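Side-chain contacts in mannitol dehydrogenase (Helicobacter pylori, PDB 3TWO), which probably catalyses the NADP(H)-dependent, zinc-assisted interconversion of cinnamyl-type alcohols and their aldehydes, as a member of the medium-chain alcohol dehydrogenase family: residues 91-94 / 95-98; 158-161 / 162-166. One frame throughout, in Å; residues are numbered along the deposited sequence.

Interaction 1 (91-94 / 95-98); sequences FVNS and CKAC. With ZN (zinc ion), chain H.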
# COMPACT_ATOMS: atom_id res chain seq x y z
N PHE B 91 -16.58 -14.35 -12.91
CA PHE B 91 -16.25 -14.31 -14.34
C PHE B 91 -16.48 -15.66 -15.00
O PHE B 91 -16.45 -16.68 -14.31
CB PHE B 91 -14.82 -13.79 -14.62
CG PHE B 91 -13.78 -14.52 -13.82
CD1 PHE B 91 -13.22 -15.69 -14.31
CD2 PHE B 91 -13.38 -14.05 -12.57
CE1 PHE B 91 -12.26 -16.39 -13.56
CE2 PHE B 91 -12.42 -14.71 -11.84
CZ PHE B 91 -11.86 -15.90 -12.35
N VAL B 92 -16.73 -15.65 -16.31
CA VAL B 92 -17.14 -16.83 -17.04
C VAL B 92 -16.22 -17.15 -18.22
O VAL B 92 -16.47 -18.12 -18.98
CB VAL B 92 -18.57 -16.67 -17.62
CG1 VAL B 92 -19.55 -16.53 -16.53
CG2 VAL B 92 -18.66 -15.41 -18.58
N ASN B 93 -15.18 -16.37 -18.40
CA ASN B 93 -14.23 -16.59 -19.52
C ASN B 93 -13.02 -15.67 -19.38
O ASN B 93 -13.11 -14.69 -18.63
CB ASN B 93 -14.90 -16.35 -20.87
CG ASN B 93 -14.48 -17.39 -21.91
OD1 ASN B 93 -13.43 -17.99 -21.77
ND2 ASN B 93 -15.36 -17.67 -22.88
N SER B 94 -11.90 -16.02 -20.07
CA SER B 94 -10.69 -15.20 -20.15
C SER B 94 -9.86 -15.69 -21.33
O SER B 94 -10.27 -16.63 -21.99
CB SER B 94 -9.87 -15.23 -18.84
OG SER B 94 -9.35 -16.53 -18.55
N CYS B 95 -8.68 -15.11 -21.59
CA CYS B 95 -8.04 -15.32 -22.91
C CYS B 95 -7.27 -16.65 -22.89
O CYS B 95 -7.09 -17.27 -23.92
CB CYS B 95 -7.10 -14.16 -23.34
SG CYS B 95 -5.43 -14.28 -22.57
N LYS B 96 -6.88 -17.08 -21.69
CA LYS B 96 -6.24 -18.39 -21.49
C LYS B 96 -4.84 -18.38 -22.12
O LYS B 96 -4.23 -19.42 -22.28
CB LYS B 96 -7.07 -19.57 -22.07
CG LYS B 96 -8.60 -19.60 -21.77
CD LYS B 96 -9.27 -20.74 -22.59
CE LYS B 96 -10.81 -20.70 -22.59
NZ LYS B 96 -11.32 -19.32 -23.03
N ALA B 97 -4.33 -17.22 -22.48
CA ALA B 97 -3.02 -17.17 -23.10
C ALA B 97 -2.06 -16.16 -22.48
O ALA B 97 -0.92 -16.10 -22.89
CB ALA B 97 -3.14 -16.96 -24.63
N CYS B 98 -2.48 -15.43 -21.45
CA CYS B 98 -1.65 -14.40 -20.85
C CYS B 98 -1.06 -14.81 -19.47
O CYS B 98 -1.32 -15.91 -18.93
CB CYS B 98 -2.47 -13.11 -20.71
SG CYS B 98 -3.76 -13.27 -19.34
ZN ZN H . -5.70 -13.92 -20.24
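Lys96 reaches back over the chain that precedes it and sets its ammonium group between two oxygens, the side-chain OD1 of Asn93 and the backbone carbonyl of Ser94. The bond from Lys96 NZ to Asn93 OD1 is 2.8 Å long and lies in the plane of the amide. That from Lys96 NZ to Ser94 O, 3.1 Å, meets its carbonyl almost head-on, at a C=O...N angle of 167°. The lysine chain runs extended through its middle and bends only at its end (chi4 53°), which turns NZ in toward both acceptors, while its CG packs against Ser94 O at 3.4 Å. OD1 of Asn93 has a second, weak donor in the amide of Ser94, at 3.0 Å from Ser94 N, so the amide oxygen helps to brace the chain just ahead of the metal ligands.

The lysine itself lies within the zinc loop, between its two cysteines. Cys95 SG binds the zinc at 2.4 Å and Cys98 SG at 2.2 Å, as the two ends of a CxxC knuckle; Cys101 and Cys109 complete the four-cysteine site, which matches the structural zinc lobe of this family. The sulfur of Cys95 also accepts a hydrogen bond from the Ala97 amide (Ala97 N to Cys95 SG 3.1 Å, 158° at the hydrogen), which probably tempers the negative charge expected on a zinc-bound thiolate.

Ser94 OG is hydrogen-bonded to Tyr142 OH. The segment leaves strand 91-93, paired with strand 113-114, and leads into helix 99-102, where Cys98 is the N-cap; Lys96 also touches Asp139 of strand 135-139.

Interaction 2 (158-161 / 162-166); sequences LLCA and GITTY. With ZN (zinc ion), chain G; NDP (NADPH dihydro-nicotinamide-adenine-dinucleotide phosphate), chain F.
Cys160 O takes two hydrogen bonds from Thr164, one from its backbone amide and one from its hydroxyl. Thr164 N lies 3.0 Å from Cys160 O in the regular helical fashion, nearly in line with the carbonyl, whereas Thr164 OG1, at 2.9 Å from Cys160 O, approaches from above the carbonyl plane, 40° out of it. With chi1 at -62° the hydroxyl sits beside its own backbone N and folds back on the preceding turn, and the methyl CG2 faces the nicotinamide. Just before this the helix is wider: Ile163 N bonds to Leu158 O at 3.1 Å, five residues back, a pi-type turn. Thr165 OG1 lies 2.8 Å from Ala161 O, with Gly162 O a competing acceptor for its proton.

Cys160 points away from this turn. Its SG, anti to the backbone N (chi1 -177°), binds the zinc ion at 2.4 Å, alongside Cys42 and His64, and also lies 3.4 Å from C5N of the NADPH. Thr164 OG1 is 3.3 Å from C4N, the hydride-carrying carbon, so the cysteine sulfur and the threonine hydroxyl touch adjacent carbons of the dihydronicotinamide ring beside the metal. A cysteine–histidine–cysteine zinc beside the nicotinamide is characteristic of the active site of zinc-dependent alcohol dehydrogenases, although the cofactor conformation here is unusual.

Outward from the site, Ile163 CG2 packs on the carbonyl oxygens of Leu159 and Cys160. Helix 158-171, buried here, is flanked by helix 187-198, which meets Leu158, Thr164 and Thr165, and by helix 296-308, which touches Leu158 and Ile163; Tyr166 adds an edge-to-face stack on Tyr195 and a hydrogen bond to Glu301.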
# COMPACT_ATOMS: atom_id res chain seq x y z
N LEU B 158 -20.41 -18.51 -1.41
CA LEU B 158 -18.99 -18.87 -1.41
C LEU B 158 -18.38 -18.42 -2.71
O LEU B 158 -17.19 -18.08 -2.72
CB LEU B 158 -18.75 -20.38 -1.27
CG LEU B 158 -19.29 -21.02 -0.04
CD1 LEU B 158 -19.22 -22.60 -0.16
CD2 LEU B 158 -18.59 -20.47 1.17
N LEU B 159 -19.17 -18.41 -3.82
CA LEU B 159 -18.61 -18.11 -5.13
C LEU B 159 -18.06 -16.72 -5.27
O LEU B 159 -17.25 -16.49 -6.15
CB LEU B 159 -19.56 -18.44 -6.29
CG LEU B 159 -19.70 -19.91 -6.75
CD1 LEU B 159 -18.45 -20.25 -7.60
CD2 LEU B 159 -19.84 -20.89 -5.60
N CYS B 160 -18.48 -15.78 -4.42
CA CYS B 160 -17.84 -14.45 -4.42
C CYS B 160 -17.43 -13.98 -3.05
O CYS B 160 -16.28 -13.75 -2.84
CB CYS B 160 -18.72 -13.38 -5.02
SG CYS B 160 -17.82 -11.83 -5.05
N ALA B 161 -18.35 -13.80 -2.12
CA ALA B 161 -17.97 -13.54 -0.70
C ALA B 161 -16.92 -14.48 -0.11
O ALA B 161 -15.99 -14.04 0.61
CB ALA B 161 -19.24 -13.57 0.21
N GLY B 162 -17.09 -15.77 -0.37
CA GLY B 162 -16.13 -16.78 0.13
C GLY B 162 -14.72 -16.61 -0.46
O GLY B 162 -13.80 -16.36 0.27
N ILE B 163 -14.55 -16.71 -1.79
CA ILE B 163 -13.19 -16.53 -2.35
C ILE B 163 -12.56 -15.14 -2.05
O ILE B 163 -11.38 -15.06 -1.80
CB ILE B 163 -13.10 -16.80 -3.87
CG1 ILE B 163 -11.61 -16.72 -4.28
CG2 ILE B 163 -13.99 -15.75 -4.73
CD1 ILE B 163 -10.71 -17.76 -3.63
N THR B 164 -13.35 -14.08 -2.10
CA THR B 164 -12.80 -12.74 -2.02
C THR B 164 -12.15 -12.51 -0.66
O THR B 164 -11.20 -11.69 -0.54
CB THR B 164 -13.86 -11.65 -2.30
OG1 THR B 164 -14.36 -11.79 -3.64
CG2 THR B 164 -13.22 -10.23 -2.16
N THR B 165 -12.60 -13.25 0.35
CA THR B 165 -12.09 -13.02 1.67
C THR B 165 -11.12 -14.12 2.02
O THR B 165 -10.13 -13.85 2.68
CB THR B 165 -13.21 -13.01 2.70
OG1 THR B 165 -13.94 -14.22 2.54
CG2 THR B 165 -14.17 -11.81 2.44
N TYR B 166 -11.40 -15.36 1.56
CA TYR B 166 -10.47 -16.45 1.73
C TYR B 166 -9.05 -16.07 1.16
O TYR B 166 -8.00 -16.31 1.78
CB TYR B 166 -11.01 -17.67 0.99
CG TYR B 166 -10.14 -18.92 1.05
CD1 TYR B 166 -10.18 -19.78 2.18
CD2 TYR B 166 -9.33 -19.28 -0.03
CE1 TYR B 166 -9.41 -20.98 2.19
CE2 TYR B 166 -8.55 -20.46 -0.01
CZ TYR B 166 -8.61 -21.30 1.09
OH TYR B 166 -7.82 -22.41 1.10
ZN ZN G . -19.18 -9.94 -5.66
PA NDP F . -22.77 -5.80 2.22
O1A NDP F . -23.49 -4.53 2.44
O2A NDP F . -23.09 -7.18 2.90
O5B NDP F . -21.86 -5.52 3.54
C5B NDP F . -21.21 -4.16 3.81
C4B NDP F . -21.04 -4.02 5.32
O4B NDP F . -20.19 -2.89 5.78
C3B NDP F . -22.44 -3.85 5.96
O3B NDP F . -22.52 -4.77 7.12
C2B NDP F . -22.41 -2.37 6.42
O2B NDP F . -23.24 -2.29 7.60
C1B NDP F . -20.94 -2.19 6.86
N9A NDP F . -20.43 -0.81 6.69
C8A NDP F . -20.84 0.06 5.73
N7A NDP F . -20.11 1.16 5.88
C5A NDP F . -19.27 0.99 6.89
C6A NDP F . -18.30 1.79 7.47
N6A NDP F . -18.02 3.07 7.04
N1A NDP F . -17.65 1.28 8.51
C2A NDP F . -17.85 0.06 8.97
N3A NDP F . -18.75 -0.73 8.43
C4A NDP F . -19.48 -0.26 7.40
O3 NDP F . -21.48 -5.75 1.31
PN NDP F . -20.71 -6.95 0.77
O1N NDP F . -20.02 -7.70 1.84
O2N NDP F . -21.45 -7.80 -0.29
O5D NDP F . -19.63 -6.20 -0.10
C5D NDP F . -18.84 -5.10 0.56
C4D NDP F . -17.98 -4.31 -0.51
O4D NDP F . -17.11 -5.34 -1.03
C3D NDP F . -18.76 -3.73 -1.72
O3D NDP F . -18.17 -2.44 -2.05
C2D NDP F . -18.52 -4.81 -2.79
O2D NDP F . -18.56 -4.25 -4.06
C1D NDP F . -17.06 -5.20 -2.47
N1N NDP F . -16.60 -6.48 -3.10
C2N NDP F . -15.30 -6.52 -3.65
C3N NDP F . -14.82 -7.68 -4.24
C7N NDP F . -13.37 -7.71 -4.74
O7N NDP F . -12.53 -6.92 -4.28
N7N NDP F . -13.06 -8.79 -5.45
C4N NDP F . -15.66 -8.81 -4.34
C5N NDP F . -16.97 -8.80 -3.77
C6N NDP F . -17.44 -7.65 -3.17
P2B NDP F . -24.25 -1.13 7.87
O1X NDP F . -25.64 -1.89 8.26
O2X NDP F . -23.69 -0.20 8.86
O3X NDP F . -24.53 -0.41 6.48

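Overall arrangement
Starting from the N terminus, the chain comes first to interaction 1, where a short loop carries it from strand 91-93 to helix 99-102. It closes only a local loop, and Cys101 and Cys109, farther along, complete its zinc site. Strands 135-139 and 144-145 follow before interaction 2, which lies in the first turns of helix 158-171; that helix leads on to strand 179-183 of the parallel, Rossmann-type sheet. The two are in series, neither nested nor crossed. Their centres lie about 19 Å apart and their nearest atoms about 7 Å, without contact. Interaction 1 lies in the peripheral zinc lobe, while interaction 2, near the centre of the chain, brings the second zinc and the cofactor together on one helix.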